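Local coordinates for diacylglycerol lipase (Aspergillus oryzae, PDB 5XK2), which probably hydrolyses mono- and diacylglycerols as a fungal lipase of the class 3 family, with an alpha/beta-hydrolase fold and a closed conformation in this crystal, at residues Tyr29-Asn32 with Asn33-Ala36; Gly47-Pro50 with Asp51-Ala55. All coordinates share one frame; numbering follows the deposited sequence.

Contact 1 of 2, residues Tyr29-Asn32 with Asn33-Ala36; sequences YCPN and NYVA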
loop_
_atom_site.group_PDB
_atom_site.type_symbol
_atom_site.label_atom_id
_atom_site.label_comp_id
_atom_site.label_asym_id
_atom_site.label_seq_id
_atom_site.Cartn_x
_atom_site.Cartn_y
_atom_site.Cartn_z
ATOM N N TYR A 29 -14.053 9.444 -1.113
ATOM C CA TYR A 29 -13.511 8.296 -1.856
ATOM C C TYR A 29 -14.354 7.916 -3.077
ATOM O O TYR A 29 -13.884 7.178 -3.939
ATOM C CB TYR A 29 -13.388 7.079 -0.955
ATOM C CG TYR A 29 -12.276 7.197 0.053
ATOM C CD1 TYR A 29 -10.976 6.884 -0.290
ATOM C CD2 TYR A 29 -12.533 7.612 1.354
ATOM C CE1 TYR A 29 -9.939 6.976 0.646
ATOM C CE2 TYR A 29 -11.512 7.703 2.299
ATOM C CZ TYR A 29 -10.223 7.383 1.937
ATOM O OH TYR A 29 -9.221 7.476 2.878
ATOM N N CYS A 30 -15.585 8.417 -3.147
ATOM C CA CYS A 30 -16.497 8.086 -4.257
ATOM C C CYS A 30 -16.186 8.958 -5.453
ATOM O O CYS A 30 -16.305 10.175 -5.360
ATOM C CB CYS A 30 -17.945 8.318 -3.853
ATOM S SG CYS A 30 -18.456 7.585 -2.294
ATOM N N PRO A 31 -15.814 8.353 -6.586
ATOM C CA PRO A 31 -15.442 9.183 -7.738
ATOM C C PRO A 31 -16.542 10.162 -8.156
ATOM O O PRO A 31 -16.229 11.297 -8.517
ATOM C CB PRO A 31 -15.165 8.149 -8.835
ATOM C CG PRO A 31 -14.711 6.934 -8.053
ATOM C CD PRO A 31 -15.602 6.917 -6.843
ATOM N N ASN A 32 -17.808 9.754 -8.079
ATOM C CA ASN A 32 -18.884 10.665 -8.458
ATOM C C ASN A 32 -18.883 11.963 -7.659
ATOM O O ASN A 32 -19.291 13.000 -8.174
ATOM C CB ASN A 32 -20.250 9.981 -8.304
ATOM C CG ASN A 32 -20.471 9.455 -6.886
ATOM O OD1 ASN A 32 -19.777 8.545 -6.448
ATOM N ND2 ASN A 32 -21.432 10.032 -6.173
ATOM N N ASN A 33 -18.449 11.914 -6.397
ATOM C CA ASN A 33 -18.481 13.120 -5.579
ATOM C C ASN A 33 -17.333 14.057 -5.883
ATOM O O ASN A 33 -17.505 15.270 -5.812
ATOM C CB ASN A 33 -18.463 12.765 -4.086
ATOM C CG ASN A 33 -19.738 12.082 -3.635
ATOM O OD1 ASN A 33 -20.836 12.395 -4.121
ATOM N ND2 ASN A 33 -19.606 11.130 -2.709
ATOM N N TYR A 34 -16.165 13.535 -6.235
ATOM C CA TYR A 34 -15.088 14.490 -6.489
ATOM C C TYR A 34 -14.943 14.919 -7.952
ATOM O O TYR A 34 -14.054 15.710 -8.282
ATOM C CB TYR A 34 -13.741 13.968 -5.942
ATOM C CG TYR A 34 -13.209 12.640 -6.427
ATOM C CD1 TYR A 34 -12.670 12.492 -7.709
ATOM C CD2 TYR A 34 -13.138 11.560 -5.560
ATOM C CE1 TYR A 34 -12.130 11.260 -8.120
ATOM C CE2 TYR A 34 -12.619 10.347 -5.964
ATOM C CZ TYR A 34 -12.112 10.202 -7.228
ATOM O OH TYR A 34 -11.586 8.992 -7.600
ATOM N N VAL A 35 -15.779 14.388 -8.843
ATOM C CA VAL A 35 -15.960 15.032 -10.154
ATOM C C VAL A 35 -17.302 15.757 -10.310
ATOM O O VAL A 35 -17.609 16.278 -11.383
ATOM C CB VAL A 35 -15.792 14.025 -11.289
ATOM C CG1 VAL A 35 -14.440 13.323 -11.148
ATOM C CG2 VAL A 35 -16.943 13.027 -11.301
ATOM N N ALA A 36 -18.116 15.754 -9.258
ATOM C CA ALA A 36 -19.470 16.311 -9.347
ATOM C C ALA A 36 -19.507 17.787 -9.750
ATOM O O ALA A 36 -18.662 18.590 -9.326
ATOM C CB ALA A 36 -20.190 16.130 -8.009
HETATM O O HOH W 1 -11.322 7.181 -4.935
#
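Tyr34 folds back over Pro31 within the short helix 31-34. From CB, the chain turns so that CG lies between the backbone N and the carbonyl carbon (chi1 58°), which swings the ring back over the first turn. CG and CD1 pass the carbonyl oxygen of Pro31. At the other ortho carbon, Tyr34 CD2 comes 3.5 Å from Cys30 O, on the same side of the ring plane, in an oblique approach. Tyr34 CE2 and CZ then reach Pro31 CA, each at 3.5 Å. Pro31 CA sits over one face of the Tyr34 ring, 3.7 Å from the centroid and 20° off the normal, a CH-pi contact. Pro31 CB and CG continue the apolar contact along the outer end, near CZ and OH. At the tip, Tyr34 OH lies 3.2 Å from water 1, which is in the plane of the ring. The same water donates to Tyr29 O at 2.7 Å, so it joins the residue before the N-cap to the tyrosine hydroxyl.

Cys30 is the N-cap. Cys30 O accepts Asn33 N at 2.9 Å, with the donor well above the carbonyl plane, and a weak bond from Tyr34 N. Pro31 O takes Val35 N in an i to i+4 bond. The Asn33 amide turns inward beside Cys30 CB, and its ND2 donates to Ala27 O and Asn43 O. Tyr29 OH bonds His152, beside the probable nucleophile Ser153. The chemistry implies a single turn joined in two ways: backbone carbonyls accept its amides, and the Tyr34 ring packs on Pro31, with water 1 at its hydroxyl and Arg89 as a cation-pi partner.

Contact 2 of 2, residues Gly47-Pro50 with Asp51-Ala55; sequences GNCP and DVEAA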
loop_
_atom_site.group_PDB
_atom_site.type_symbol
_atom_site.label_atom_id
_atom_site.label_comp_id
_atom_site.label_asym_id
_atom_site.label_seq_id
_atom_site.Cartn_x
_atom_site.Cartn_y
_atom_site.Cartn_z
ATOM N N GLY A 47 -22.976 2.873 0.252
ATOM C CA GLY A 47 -23.933 3.043 1.333
ATOM C C GLY A 47 -23.373 3.446 2.681
ATOM O O GLY A 47 -24.005 3.213 3.705
ATOM N N ASN A 48 -22.168 4.008 2.697
ATOM C CA ASN A 48 -21.549 4.393 3.966
ATOM C C ASN A 48 -21.645 5.877 4.302
ATOM O O ASN A 48 -20.944 6.332 5.221
ATOM C CB ASN A 48 -20.085 3.924 4.031
ATOM C CG ASN A 48 -19.238 4.503 2.950
ATOM O OD1 ASN A 48 -19.740 5.086 1.984
ATOM N ND2 ASN A 48 -17.920 4.343 3.088
ATOM N N CYS A 49 -22.439 6.651 3.549
ATOM C CA CYS A 49 -22.759 7.997 4.069
ATOM C C CYS A 49 -24.255 8.311 4.127
ATOM O O CYS A 49 -24.714 9.358 3.634
ATOM C CB CYS A 49 -22.020 9.071 3.237
ATOM S SG CYS A 49 -22.497 9.304 1.495
ATOM N N PRO A 50 -25.027 7.454 4.825
ATOM C CA PRO A 50 -26.476 7.627 4.811
ATOM C C PRO A 50 -26.939 8.936 5.445
ATOM O O PRO A 50 -27.945 9.480 5.003
ATOM C CB PRO A 50 -26.983 6.443 5.642
ATOM C CG PRO A 50 -25.837 6.101 6.561
ATOM C CD PRO A 50 -24.618 6.333 5.702
ATOM N N ASP A 51 -26.252 9.422 6.472
ATOM C CA ASP A 51 -26.728 10.633 7.121
ATOM C C ASP A 51 -26.369 11.898 6.339
ATOM O O ASP A 51 -27.058 12.919 6.444
ATOM C CB ASP A 51 -26.200 10.672 8.551
ATOM C CG ASP A 51 -26.714 9.496 9.361
ATOM O OD1 ASP A 51 -27.957 9.292 9.387
ATOM O OD2 ASP A 51 -25.890 8.749 9.917
ATOM N N VAL A 52 -25.309 11.824 5.542
ATOM C CA VAL A 52 -25.005 12.902 4.591
ATOM C C VAL A 52 -26.136 12.991 3.549
ATOM O O VAL A 52 -26.637 14.082 3.246
ATOM C CB VAL A 52 -23.642 12.666 3.890
ATOM C CG1 VAL A 52 -23.439 13.659 2.728
ATOM C CG2 VAL A 52 -22.488 12.743 4.902
ATOM N N GLU A 53 -26.559 11.843 3.029
ATOM C CA GLU A 53 -27.616 11.842 2.030
ATOM C C GLU A 53 -28.921 12.316 2.673
ATOM O O GLU A 53 -29.676 13.071 2.065
ATOM C CB GLU A 53 -27.754 10.449 1.410
ATOM C CG GLU A 53 -26.468 10.024 0.719
ATOM C CD GLU A 53 -26.621 8.767 -0.097
ATOM O OE1 GLU A 53 -27.782 8.430 -0.430
ATOM O OE2 GLU A 53 -25.590 8.114 -0.386
ATOM N N ALA A 54 -29.156 11.917 3.921
ATOM C CA ALA A 54 -30.385 12.302 4.619
ATOM C C ALA A 54 -30.452 13.816 4.839
ATOM O O ALA A 54 -31.534 14.408 4.884
ATOM C CB ALA A 54 -30.488 11.585 5.949
ATOM N N ALA A 55 -29.283 14.426 4.964
ATOM C CA ALA A 55 -29.173 15.857 5.197
ATOM C C ALA A 55 -29.332 16.647 3.893
ATOM O O ALA A 55 -29.481 17.871 3.930
ATOM C CB ALA A 55 -27.837 16.178 5.857
HETATM O O HOH W 2 -24.608 6.365 1.609
#
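Cys49 and Pro50 start helix 50-55, and Val52, Glu53 and Ala54 turn back onto them. Cys49 is the N-cap. Cys49 O accepts Glu53 N at 3.2 Å in a nearly straight bond, with an N-H...O angle of 162°. Cys49 SG takes the position between the backbone N and the carbonyl carbon (chi1 67°). This lays it beside Glu53, 3.8 Å from Glu53 OE2. The same sulfur forms the disulfide with Cys44. Cys49 CB meets Val52 CB at 4.0 Å. Pro50 follows as the first helical residue, where its lack of an N-H costs no bond. Its ring lies against the next amide, with Pro50 CB 3.2 Å and CG 3.3 Å from Asp51 N. Pro50 O accepts Ala54 N at 2.9 Å, and Ala54 CB lies close to the same oxygen. Glu53 CG lies beside its backbone N (chi1 -61°), and the chain, extended beyond CG, runs to the cap. Glu53 OE2 accepts a 2.8 Å bond from water 2, which in turn accepts Cys49 N, and a second bond from Cys44 N. Two donors and the helix start would favour an ionised carboxylate. Pro50, Asp51 and Val52 rest on helix 14-27, where Asp51 N donates to Gln23 OE1, and Ala55 O is hydrogen-bonded to Thr80 OG1, just past strand 71-78, as the chain heads into strand 58-65.

In the fold
Both contacts are helix starts with the same opening: a disulfide-bonded cysteine as N-cap, then proline. Each is partly buried; their centres lie about 17 and 18 Å from the chain centre and 15 Å from each other, with nearest atoms about 5 Å apart. Their settings differ. Contact 1 lies against strands 58-65 and 71-78, and its packing is aromatic; Tyr29 reaches toward the probable active site. Contact 2 rests mainly on helix 14-27 and is more polar, with a carboxylate directed to the cap. The loop between them ties the two together: Asn43 O accepts the side-chain amides of Asn32 and Asn33, while Cys44 is disulfide-bonded to Cys49 and its N donates to Glu53. Leu42 touches both Asn33 and Val52.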